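Local coordinates for pesticidial crystal protein CRY2AA (Bacillus thuringiensis serovar kurstaki, PDB 1I5P) that binds to midgut epithelial cells of dipteran and lepidopteran insect larvae and promotes their colloid-osmotic lysis, at residues A[502-507]-A[523-528]; A[301-306]-A[445-450]; A[186-191]-A[210-215]. One frame throughout, in Å; residues are numbered along the deposited sequence.

Contact 1 of 3, residues A[502-507]-A[523-528]; sequences TQVNNQ and LRFEQS
Asn506 and Gln527 meet through their side-chain amides, which lie flat on one another. The two planes are only 4° apart. Asn506 CG sits 3.2 Å from Gln527 OE1, and in return Asn506 OD1 sits 3.3 Å from Gln527 CD. The two C=O bonds point in nearly opposite directions, which would let their dipoles partly offset each other. The side chains themselves cross at about a right angle. Gln527 CG is anti to the backbone N (chi1 170°) and the chain beyond it is extended, which carries its amide out to Asn506. This is a stack and not an amide-to-amide hydrogen bond. Asn506 ND2 and Gln527 OE1 are 3.3 Å apart, but the angle is poor.

The polar end of Asn506 is met from outside the pair. Asn506 OD1 and Gln527 O both lie within bonding reach of Thr530 OG1, whose single proton they must share or compete for. Thr530 thus meets the Asn506 side chain and the Gln527 main chain.

The apolar part lies deeper. Val504 points toward the other segment. Its CG1 comes within 4.1 Å of Phe525 CE2, meeting the ring obliquely. The contact of its CG2 with Leu523 CD2, at 4.4 Å, is looser. Leu523 also touches Tyr534, and Phe525 packs on Phe617 and Leu619.

The setting is the C-terminal beta sandwich, a jelly roll. Strand 503-504 pairs with strand 530-537 in one sheet, and strand 522-525 pairs with strand 617-626 in another. Next to the contact, Thr502 and Gln503 form a classic beta bulge opposite Arg533.

The chemistry is thus split. Aliphatic and aromatic carbons join the two sheets inside the sandwich, while stacked amides close the partly exposed loop end, with a threonine hydroxyl beside the Asn506 oxygen.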
loop_
_atom_site.group_PDB
_atom_site.type_symbol
_atom_site.label_atom_id
_atom_site.label_comp_id
_atom_site.label_asym_id
_atom_site.label_seq_id
_atom_site.Cartn_x
_atom_site.Cartn_y
_atom_site.Cartn_z
ATOM N N THR A 502 10.319 -9.676 13.135
ATOM C CA THR A 502 11.409 -9.363 14.047
ATOM C C THR A 502 12.654 -9.977 13.421
ATOM O O THR A 502 13.726 -9.370 13.398
ATOM C CB THR A 502 11.184 -10.012 15.423
ATOM O OG1 THR A 502 10.023 -9.437 16.035
ATOM C CG2 THR A 502 12.398 -9.798 16.317
ATOM N N GLN A 503 12.489 -11.194 12.911
ATOM C CA GLN A 503 13.574 -11.924 12.268
ATOM C C GLN A 503 13.036 -13.138 11.519
ATOM O O GLN A 503 11.988 -13.684 11.870
ATOM C CB GLN A 503 14.612 -12.383 13.303
ATOM C CG GLN A 503 14.089 -13.336 14.368
ATOM C CD GLN A 503 15.211 -13.915 15.218
ATOM O OE1 GLN A 503 16.106 -14.589 14.704
ATOM N NE2 GLN A 503 15.177 -13.643 16.517
ATOM N N VAL A 504 13.762 -13.545 10.482
ATOM C CA VAL A 504 13.393 -14.697 9.668
ATOM C C VAL A 504 14.662 -15.480 9.356
ATOM O O VAL A 504 15.689 -14.887 9.036
ATOM C CB VAL A 504 12.761 -14.259 8.320
ATOM C CG1 VAL A 504 12.220 -15.479 7.578
ATOM C CG2 VAL A 504 11.655 -13.240 8.557
ATOM N N ASN A 505 14.609 -16.804 9.458
ATOM C CA ASN A 505 15.781 -17.607 9.126
ATOM C C ASN A 505 15.651 -18.057 7.672
ATOM O O ASN A 505 14.637 -17.777 7.028
ATOM C CB ASN A 505 15.908 -18.816 10.066
ATOM C CG ASN A 505 14.703 -19.732 10.025
ATOM O OD1 ASN A 505 14.631 -20.699 10.784
ATOM N ND2 ASN A 505 13.757 -19.444 9.147
ATOM N N ASN A 506 16.662 -18.745 7.150
ATOM C CA ASN A 506 16.623 -19.193 5.763
ATOM C C ASN A 506 16.331 -17.977 4.879
ATOM O O ASN A 506 15.564 -18.061 3.923
ATOM C CB ASN A 506 15.514 -20.239 5.570
ATOM C CG ASN A 506 15.779 -21.533 6.329
ATOM O OD1 ASN A 506 14.871 -22.346 6.529
ATOM N ND2 ASN A 506 17.023 -21.738 6.739
ATOM N N GLN A 507 16.945 -16.843 5.201
ATOM C CA GLN A 507 16.710 -15.618 4.437
ATOM C C GLN A 507 17.094 -15.695 2.964
ATOM O O GLN A 507 16.478 -15.026 2.134
ATOM C CB GLN A 507 17.423 -14.434 5.095
ATOM C CG GLN A 507 16.827 -14.054 6.443
ATOM C CD GLN A 507 17.584 -12.933 7.126
ATOM O OE1 GLN A 507 17.178 -11.766 7.080
ATOM N NE2 GLN A 507 18.694 -13.280 7.765
ATOM N N LEU A 523 5.258 -12.957 1.967
ATOM C CA LEU A 523 6.571 -13.517 2.248
ATOM C C LEU A 523 6.527 -14.952 1.729
ATOM O O LEU A 523 5.757 -15.779 2.224
ATOM C CB LEU A 523 6.840 -13.492 3.758
ATOM C CG LEU A 523 8.290 -13.310 4.217
ATOM C CD1 LEU A 523 8.891 -12.055 3.582
ATOM C CD2 LEU A 523 8.334 -13.216 5.746
ATOM N N ARG A 524 7.336 -15.240 0.714
ATOM C CA ARG A 524 7.360 -16.578 0.140
ATOM C C ARG A 524 8.515 -17.410 0.683
ATOM O O ARG A 524 9.683 -17.073 0.487
ATOM C CB ARG A 524 7.457 -16.508 -1.388
ATOM C CG ARG A 524 7.367 -17.875 -2.056
ATOM C CD ARG A 524 7.505 -17.807 -3.576
ATOM N NE ARG A 524 8.842 -17.403 -4.012
ATOM C CZ ARG A 524 9.109 -16.273 -4.660
ATOM N NH1 ARG A 524 8.132 -15.422 -4.949
ATOM N NH2 ARG A 524 10.348 -16.000 -5.039
ATOM N N PHE A 525 8.176 -18.493 1.373
ATOM C CA PHE A 525 9.177 -19.395 1.932
ATOM C C PHE A 525 9.450 -20.500 0.913
ATOM O O PHE A 525 8.543 -21.236 0.523
ATOM C CB PHE A 525 8.672 -20.023 3.239
ATOM C CG PHE A 525 8.333 -19.021 4.312
ATOM C CD1 PHE A 525 7.088 -19.051 4.938
ATOM C CD2 PHE A 525 9.251 -18.049 4.695
ATOM C CE1 PHE A 525 6.764 -18.124 5.931
ATOM C CE2 PHE A 525 8.936 -17.116 5.688
ATOM C CZ PHE A 525 7.689 -17.156 6.306
ATOM N N GLU A 526 10.697 -20.610 0.472
ATOM C CA GLU A 526 11.061 -21.635 -0.498
ATOM C C GLU A 526 11.818 -22.774 0.162
ATOM O O GLU A 526 12.043 -23.815 -0.452
ATOM C CB GLU A 526 11.904 -21.026 -1.621
ATOM C CG GLU A 526 11.113 -20.120 -2.548
ATOM C CD GLU A 526 11.950 -19.561 -3.681
ATOM O OE1 GLU A 526 13.087 -20.036 -3.880
ATOM O OE2 GLU A 526 11.464 -18.649 -4.384
ATOM N N GLN A 527 12.211 -22.568 1.415
ATOM C CA GLN A 527 12.931 -23.583 2.171
ATOM C C GLN A 527 12.079 -24.069 3.336
ATOM O O GLN A 527 11.544 -23.271 4.107
ATOM C CB GLN A 527 14.258 -23.019 2.686
ATOM C CG GLN A 527 14.974 -23.926 3.674
ATOM C CD GLN A 527 16.428 -23.551 3.862
ATOM O OE1 GLN A 527 16.855 -22.458 3.485
ATOM N NE2 GLN A 527 17.198 -24.452 4.459
ATOM N N SER A 528 11.953 -25.384 3.458
ATOM C CA SER A 528 11.157 -25.970 4.524
ATOM C C SER A 528 11.759 -25.649 5.894
ATOM O O SER A 528 12.956 -25.387 6.017
ATOM C CB SER A 528 11.053 -27.485 4.321
ATOM O OG SER A 528 10.016 -28.038 5.109
#

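Contact 2 of 3, residues A[301-306]-A[445-450]; sequences QVNSNY and NQIRNI
Asn305 CG lies between its backbone N and carbonyl carbon (chi1 60°), and Asn445 CG lies beside its own N (chi1 -73°); these rotations bring the two amides together. The motif on the first side is a pair of overlapping beta turns in the beta-prism middle domain. A type II turn runs from Gln301 to Ser304, and a type I turn from Asn303 to Tyr306. Ser304 N bonds to Gln301 O and Tyr306 N to Asn303 O.

Asn445 is the main residue on the other side. Its side chain lies against the turns, beside Asn303, Asn305 and Tyr306. Asn445 CG is 3.5 Å from Asn303 OD1 and 3.6 Å from Asn305 OD1. The Asn303 and Asn445 amides are steeply inclined, 76° apart, so they do not stack. The outer end of the Asn445 amide reaches the edge of the Tyr306 ring, near its plane. Asn305 ND2 bonds to Ala501 O, and Gln301 NE2 to Asp521, which ties the turns to the next domain.

One apolar pair continues the contact. Val302 CG1 is 4.2 Å from Ile447 CD1, and the two side chains cross at about a right angle. Methyls also meet polar atoms here. Ile447 CD1 lies 4.0 Å from Asn303 ND2, and Val302 CG2 rests 3.6 Å from Gln446 O. The carbonyl of Val302 is bonded to Asn425 ND2.

Main chain meets main chain through one ordered water. It donates to Gln301 O at 3.1 Å and accepts from Asn445 N at 2.7 Å.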
loop_
_atom_site.group_PDB
_atom_site.type_symbol
_atom_site.label_atom_id
_atom_site.label_comp_id
_atom_site.label_asym_id
_atom_site.label_seq_id
_atom_site.Cartn_x
_atom_site.Cartn_y
_atom_site.Cartn_z
ATOM N N GLN A 301 12.364 -2.940 -1.091
ATOM C CA GLN A 301 11.847 -3.364 0.209
ATOM C C GLN A 301 12.903 -3.993 1.115
ATOM O O GLN A 301 12.572 -4.651 2.099
ATOM C CB GLN A 301 10.677 -4.327 0.020
ATOM C CG GLN A 301 9.450 -3.648 -0.565
ATOM C CD GLN A 301 8.293 -4.592 -0.717
ATOM O OE1 GLN A 301 7.552 -4.839 0.235
ATOM N NE2 GLN A 301 8.129 -5.139 -1.920
ATOM N N VAL A 302 14.173 -3.797 0.778
ATOM C CA VAL A 302 15.246 -4.341 1.596
ATOM C C VAL A 302 15.209 -3.651 2.954
ATOM O O VAL A 302 15.177 -2.424 3.033
ATOM C CB VAL A 302 16.629 -4.115 0.938
ATOM C CG1 VAL A 302 17.746 -4.248 1.985
ATOM C CG2 VAL A 302 16.836 -5.125 -0.176
ATOM N N ASN A 303 15.209 -4.452 4.014
ATOM C CA ASN A 303 15.176 -3.946 5.381
ATOM C C ASN A 303 13.866 -3.225 5.688
ATOM O O ASN A 303 13.848 -2.295 6.488
ATOM C CB ASN A 303 16.352 -2.992 5.634
ATOM C CG ASN A 303 17.698 -3.708 5.697
ATOM O OD1 ASN A 303 17.758 -4.919 5.890
ATOM N ND2 ASN A 303 18.783 -2.949 5.560
ATOM N N SER A 304 12.776 -3.647 5.054
ATOM C CA SER A 304 11.473 -3.023 5.286
ATOM C C SER A 304 10.969 -3.257 6.702
ATOM O O SER A 304 10.106 -2.527 7.181
ATOM C CB SER A 304 10.428 -3.567 4.305
ATOM O OG SER A 304 10.413 -2.820 3.099
ATOM N N ASN A 305 11.500 -4.281 7.365
ATOM C CA ASN A 305 11.076 -4.598 8.720
ATOM C C ASN A 305 11.835 -3.788 9.770
ATOM O O ASN A 305 11.534 -3.858 10.961
ATOM C CB ASN A 305 11.231 -6.097 8.983
ATOM C CG ASN A 305 12.658 -6.578 8.825
ATOM O OD1 ASN A 305 13.355 -6.199 7.888
ATOM N ND2 ASN A 305 13.097 -7.432 9.744
ATOM N N TYR A 306 12.815 -3.008 9.324
ATOM C CA TYR A 306 13.588 -2.173 10.235
ATOM C C TYR A 306 13.032 -0.753 10.273
ATOM O O TYR A 306 12.199 -0.379 9.439
ATOM C CB TYR A 306 15.061 -2.139 9.815
ATOM C CG TYR A 306 15.811 -3.399 10.178
ATOM C CD1 TYR A 306 15.781 -4.515 9.346
ATOM C CD2 TYR A 306 16.495 -3.497 11.390
ATOM C CE1 TYR A 306 16.409 -5.704 9.714
ATOM C CE2 TYR A 306 17.125 -4.678 11.768
ATOM C CZ TYR A 306 17.079 -5.775 10.929
ATOM O OH TYR A 306 17.692 -6.938 11.329
ATOM N N ASN A 445 15.729 -9.068 2.862
ATOM C CA ASN A 445 16.815 -8.296 3.454
ATOM C C ASN A 445 18.200 -8.630 2.922
ATOM O O ASN A 445 19.186 -8.537 3.650
ATOM C CB ASN A 445 16.812 -8.452 4.981
ATOM C CG ASN A 445 15.669 -7.709 5.638
ATOM O OD1 ASN A 445 15.503 -7.751 6.859
ATOM N ND2 ASN A 445 14.874 -7.017 4.831
ATOM N N GLN A 446 18.284 -9.019 1.659
ATOM C CA GLN A 446 19.584 -9.318 1.092
ATOM C C GLN A 446 20.363 -8.031 0.934
ATOM O O GLN A 446 19.837 -7.033 0.444
ATOM C CB GLN A 446 19.455 -9.992 -0.272
ATOM C CG GLN A 446 20.762 -10.013 -1.060
ATOM C CD GLN A 446 20.752 -11.020 -2.188
ATOM O OE1 GLN A 446 19.718 -11.262 -2.813
ATOM N NE2 GLN A 446 21.911 -11.601 -2.468
ATOM N N ILE A 447 21.618 -8.054 1.363
ATOM C CA ILE A 447 22.469 -6.888 1.242
ATOM C C ILE A 447 23.385 -7.106 0.046
ATOM O O ILE A 447 24.344 -7.871 0.115
ATOM C CB ILE A 447 23.316 -6.673 2.510
ATOM C CG1 ILE A 447 22.397 -6.484 3.722
ATOM C CG2 ILE A 447 24.222 -5.466 2.329
ATOM C CD1 ILE A 447 21.453 -5.288 3.616
ATOM N N ARG A 448 23.066 -6.445 -1.060
ATOM C CA ARG A 448 23.866 -6.565 -2.274
ATOM C C ARG A 448 24.129 -5.164 -2.814
ATOM O O ARG A 448 23.239 -4.310 -2.799
ATOM C CB ARG A 448 23.118 -7.389 -3.331
ATOM C CG ARG A 448 24.017 -7.976 -4.412
ATOM C CD ARG A 448 23.267 -8.209 -5.729
ATOM N NE ARG A 448 22.210 -9.219 -5.644
ATOM C CZ ARG A 448 21.305 -9.429 -6.600
ATOM N NH1 ARG A 448 21.329 -8.697 -7.706
ATOM N NH2 ARG A 448 20.377 -10.365 -6.456
ATOM N N ASN A 449 25.348 -4.915 -3.278
ATOM C CA ASN A 449 25.682 -3.603 -3.825
ATOM C C ASN A 449 25.218 -3.494 -5.274
ATOM O O ASN A 449 25.620 -4.284 -6.123
ATOM C CB ASN A 449 27.189 -3.361 -3.745
ATOM C CG ASN A 449 27.706 -3.360 -2.322
ATOM O OD1 ASN A 449 27.004 -2.959 -1.391
ATOM N ND2 ASN A 449 28.952 -3.791 -2.147
ATOM N N ILE A 450 24.361 -2.514 -5.543
ATOM C CA ILE A 450 23.843 -2.304 -6.892
ATOM C C ILE A 450 24.574 -1.124 -7.525
ATOM O O ILE A 450 24.222 0.035 -7.300
ATOM C CB ILE A 450 22.324 -2.016 -6.867
ATOM C CG1 ILE A 450 21.604 -3.100 -6.059
ATOM C CG2 ILE A 450 21.775 -1.969 -8.285
ATOM C CD1 ILE A 450 21.862 -4.518 -6.550
HETATM O O HOH W 1 13.720 -7.546 1.786
#

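Contact 3 of 3, residues A[186-191]-A[210-215]; sequences SFIRDV and DYLRNY
Asn214 N bonds to Asp210 O at 2.7 Å, and Tyr215 N to Tyr211 O at 2.8 Å; these helical bonds fix the turn that presents Tyr211 and Tyr215 to Ile188. The contact joins helix 170-193 to helix 202-232 in the N-terminal helical bundle. The short segments run nearly antiparallel, at 157°, with their axes 9.2 Å apart at closest approach.

Ile188 is the centre of the contact. It points toward the other helix as a knob in a hole lined by Tyr208, Tyr211, Leu212 and Tyr215. Its two branches do different work. CG2 is anti to the backbone N and rests on the main chain, with Ile188 CG2 3.5 Å from Leu212 N. The same methyl is 3.7 Å from Leu212 CB and 3.9 Å from Tyr211 CB. The other branch starts beside the backbone N (chi1 -67°). Its tip reaches toward the C-terminal side of helix 202-232, where Ile188 CD1 is 3.9 Å from Tyr215 CD1. That methyl meets the ring obliquely. The Ile188 side chain crosses those of Tyr211 and Tyr215 at about a right angle.

Leu212 reaches back more loosely. Its CD1 lies 4.4 Å from the main-chain N of Arg189 and also meets Arg189 CB. The guanidinium lies farther from Leu212 and is bonded to the carbonyls of Phe262, Tyr264 and Gly70. Tyr211 and Tyr215 also touch helix 145-160, at Gln154 and Leu158.

All the contacts between the segments are van der Waals in kind. The fit therefore depends on the shape of one branched side chain, while the buried arginine beside it has its charge met by carbonyl oxygens, which would ease the cost of burying it.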
loop_
_atom_site.group_PDB
_atom_site.type_symbol
_atom_site.label_atom_id
_atom_site.label_comp_id
_atom_site.label_asym_id
_atom_site.label_seq_id
_atom_site.Cartn_x
_atom_site.Cartn_y
_atom_site.Cartn_z
ATOM N N SER A 186 -20.150 -3.402 -1.079
ATOM C CA SER A 186 -20.533 -2.727 0.157
ATOM C C SER A 186 -22.008 -3.019 0.417
ATOM O O SER A 186 -22.424 -3.235 1.561
ATOM C CB SER A 186 -20.323 -1.216 0.029
ATOM O OG SER A 186 -18.941 -0.897 -0.081
ATOM N N PHE A 187 -22.784 -3.009 -0.668
ATOM C CA PHE A 187 -24.218 -3.280 -0.644
ATOM C C PHE A 187 -24.463 -4.683 -0.099
ATOM O O PHE A 187 -25.276 -4.884 0.804
ATOM C CB PHE A 187 -24.783 -3.159 -2.070
ATOM C CG PHE A 187 -26.089 -3.884 -2.280
ATOM C CD1 PHE A 187 -27.277 -3.379 -1.755
ATOM C CD2 PHE A 187 -26.127 -5.081 -2.995
ATOM C CE1 PHE A 187 -28.486 -4.051 -1.938
ATOM C CE2 PHE A 187 -27.337 -5.761 -3.183
ATOM C CZ PHE A 187 -28.518 -5.241 -2.650
ATOM N N ILE A 188 -23.750 -5.653 -0.656
ATOM C CA ILE A 188 -23.873 -7.039 -0.230
ATOM C C ILE A 188 -23.529 -7.189 1.253
ATOM O O ILE A 188 -24.250 -7.843 2.003
ATOM C CB ILE A 188 -22.959 -7.944 -1.084
ATOM C CG1 ILE A 188 -23.476 -7.955 -2.528
ATOM C CG2 ILE A 188 -22.906 -9.358 -0.496
ATOM C CD1 ILE A 188 -22.517 -8.577 -3.541
ATOM N N ARG A 189 -22.434 -6.565 1.672
ATOM C CA ARG A 189 -22.019 -6.627 3.066
ATOM C C ARG A 189 -23.093 -6.003 3.957
ATOM O O ARG A 189 -23.350 -6.487 5.056
ATOM C CB ARG A 189 -20.691 -5.884 3.262
ATOM C CG ARG A 189 -20.058 -6.074 4.640
ATOM C CD ARG A 189 -18.824 -5.199 4.784
ATOM N NE ARG A 189 -18.035 -5.499 5.980
ATOM C CZ ARG A 189 -17.970 -4.719 7.053
ATOM N NH1 ARG A 189 -18.655 -3.584 7.096
ATOM N NH2 ARG A 189 -17.194 -5.057 8.073
ATOM N N ASP A 190 -23.716 -4.928 3.482
ATOM C CA ASP A 190 -24.761 -4.259 4.255
ATOM C C ASP A 190 -25.931 -5.202 4.513
ATOM O O ASP A 190 -26.437 -5.278 5.632
ATOM C CB ASP A 190 -25.265 -3.011 3.521
ATOM C CG ASP A 190 -24.331 -1.815 3.677
ATOM O OD1 ASP A 190 -23.349 -1.909 4.443
ATOM O OD2 ASP A 190 -24.591 -0.772 3.039
ATOM N N VAL A 191 -26.360 -5.921 3.479
ATOM C CA VAL A 191 -27.473 -6.854 3.626
ATOM C C VAL A 191 -27.156 -7.877 4.710
ATOM O O VAL A 191 -27.999 -8.192 5.550
ATOM C CB VAL A 191 -27.751 -7.606 2.304
ATOM C CG1 VAL A 191 -28.784 -8.707 2.535
ATOM C CG2 VAL A 191 -28.240 -6.630 1.244
ATOM N N ASP A 210 -22.642 -15.877 0.233
ATOM C CA ASP A 210 -21.954 -16.430 -0.934
ATOM C C ASP A 210 -21.692 -15.327 -1.947
ATOM O O ASP A 210 -20.672 -15.340 -2.637
ATOM C CB ASP A 210 -22.776 -17.543 -1.597
ATOM C CG ASP A 210 -22.805 -18.819 -0.778
ATOM O OD1 ASP A 210 -21.917 -19.004 0.079
ATOM O OD2 ASP A 210 -23.714 -19.647 -1.006
ATOM N N TYR A 211 -22.619 -14.380 -2.042
ATOM C CA TYR A 211 -22.456 -13.259 -2.957
ATOM C C TYR A 211 -21.184 -12.475 -2.617
ATOM O O TYR A 211 -20.372 -12.175 -3.494
ATOM C CB TYR A 211 -23.664 -12.320 -2.874
ATOM C CG TYR A 211 -24.869 -12.735 -3.698
ATOM C CD1 TYR A 211 -26.039 -11.976 -3.674
ATOM C CD2 TYR A 211 -24.835 -13.862 -4.518
ATOM C CE1 TYR A 211 -27.145 -12.324 -4.447
ATOM C CE2 TYR A 211 -25.938 -14.221 -5.297
ATOM C CZ TYR A 211 -27.086 -13.446 -5.257
ATOM O OH TYR A 211 -28.170 -13.769 -6.039
ATOM N N LEU A 212 -21.016 -12.144 -1.340
ATOM C CA LEU A 212 -19.845 -11.385 -0.919
ATOM C C LEU A 212 -18.565 -12.098 -1.344
ATOM O O LEU A 212 -17.651 -11.483 -1.893
ATOM C CB LEU A 212 -19.844 -11.190 0.601
ATOM C CG LEU A 212 -18.736 -10.263 1.126
ATOM C CD1 LEU A 212 -18.878 -8.882 0.492
ATOM C CD2 LEU A 212 -18.813 -10.160 2.648
ATOM N N ARG A 213 -18.503 -13.400 -1.094
ATOM C CA ARG A 213 -17.325 -14.163 -1.466
ATOM C C ARG A 213 -17.168 -14.273 -2.981
ATOM O O ARG A 213 -16.118 -13.928 -3.529
ATOM C CB ARG A 213 -17.372 -15.574 -0.878
ATOM C CG ARG A 213 -16.156 -16.424 -1.271
ATOM C CD ARG A 213 -16.484 -17.910 -1.269
ATOM N NE ARG A 213 -15.328 -18.751 -1.592
ATOM C CZ ARG A 213 -14.953 -19.105 -2.822
ATOM N NH1 ARG A 213 -15.636 -18.702 -3.885
ATOM N NH2 ARG A 213 -13.889 -19.881 -2.985
ATOM N N ASN A 214 -18.208 -14.755 -3.656
ATOM C CA ASN A 214 -18.144 -14.948 -5.106
ATOM C C ASN A 214 -17.924 -13.687 -5.919
ATOM O O ASN A 214 -17.155 -13.698 -6.879
ATOM C CB ASN A 214 -19.397 -15.676 -5.601
ATOM C CG ASN A 214 -19.506 -17.088 -5.045
ATOM O OD1 ASN A 214 -18.518 -17.670 -4.600
ATOM N ND2 ASN A 214 -20.708 -17.650 -5.084
ATOM N N TYR A 215 -18.584 -12.596 -5.552
ATOM C CA TYR A 215 -18.386 -11.365 -6.301
ATOM C C TYR A 215 -17.027 -10.747 -5.979
ATOM O O TYR A 215 -16.399 -10.140 -6.841
ATOM C CB TYR A 215 -19.536 -10.389 -6.042
ATOM C CG TYR A 215 -20.792 -10.774 -6.804
ATOM C CD1 TYR A 215 -21.884 -11.343 -6.154
ATOM C CD2 TYR A 215 -20.861 -10.618 -8.192
ATOM C CE1 TYR A 215 -23.018 -11.750 -6.864
ATOM C CE2 TYR A 215 -21.985 -11.021 -8.912
ATOM C CZ TYR A 215 -23.060 -11.586 -8.243
ATOM O OH TYR A 215 -24.172 -11.973 -8.958
#

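The three contacts fall in the three domains of the toxin. Contact 3 is buried and joins two long helices by shape alone. Contacts 1 and 2 are partly buried and more polar. Contact 1 combines packing between two sheets with an amide stack at the loop end, whereas contact 2 is made wholly of loops and uses asparagine amides and a water. None shares a helix or strand with another. Contacts 1 and 2 are neighbours, with centres 14 Å apart, and Gln507 OE1 touches Asn445 CB at 3.9 Å across the domain boundary. Contact 3 is remote, its nearest atoms about 21 Å from contact 1 and about 26 Å from contact 2.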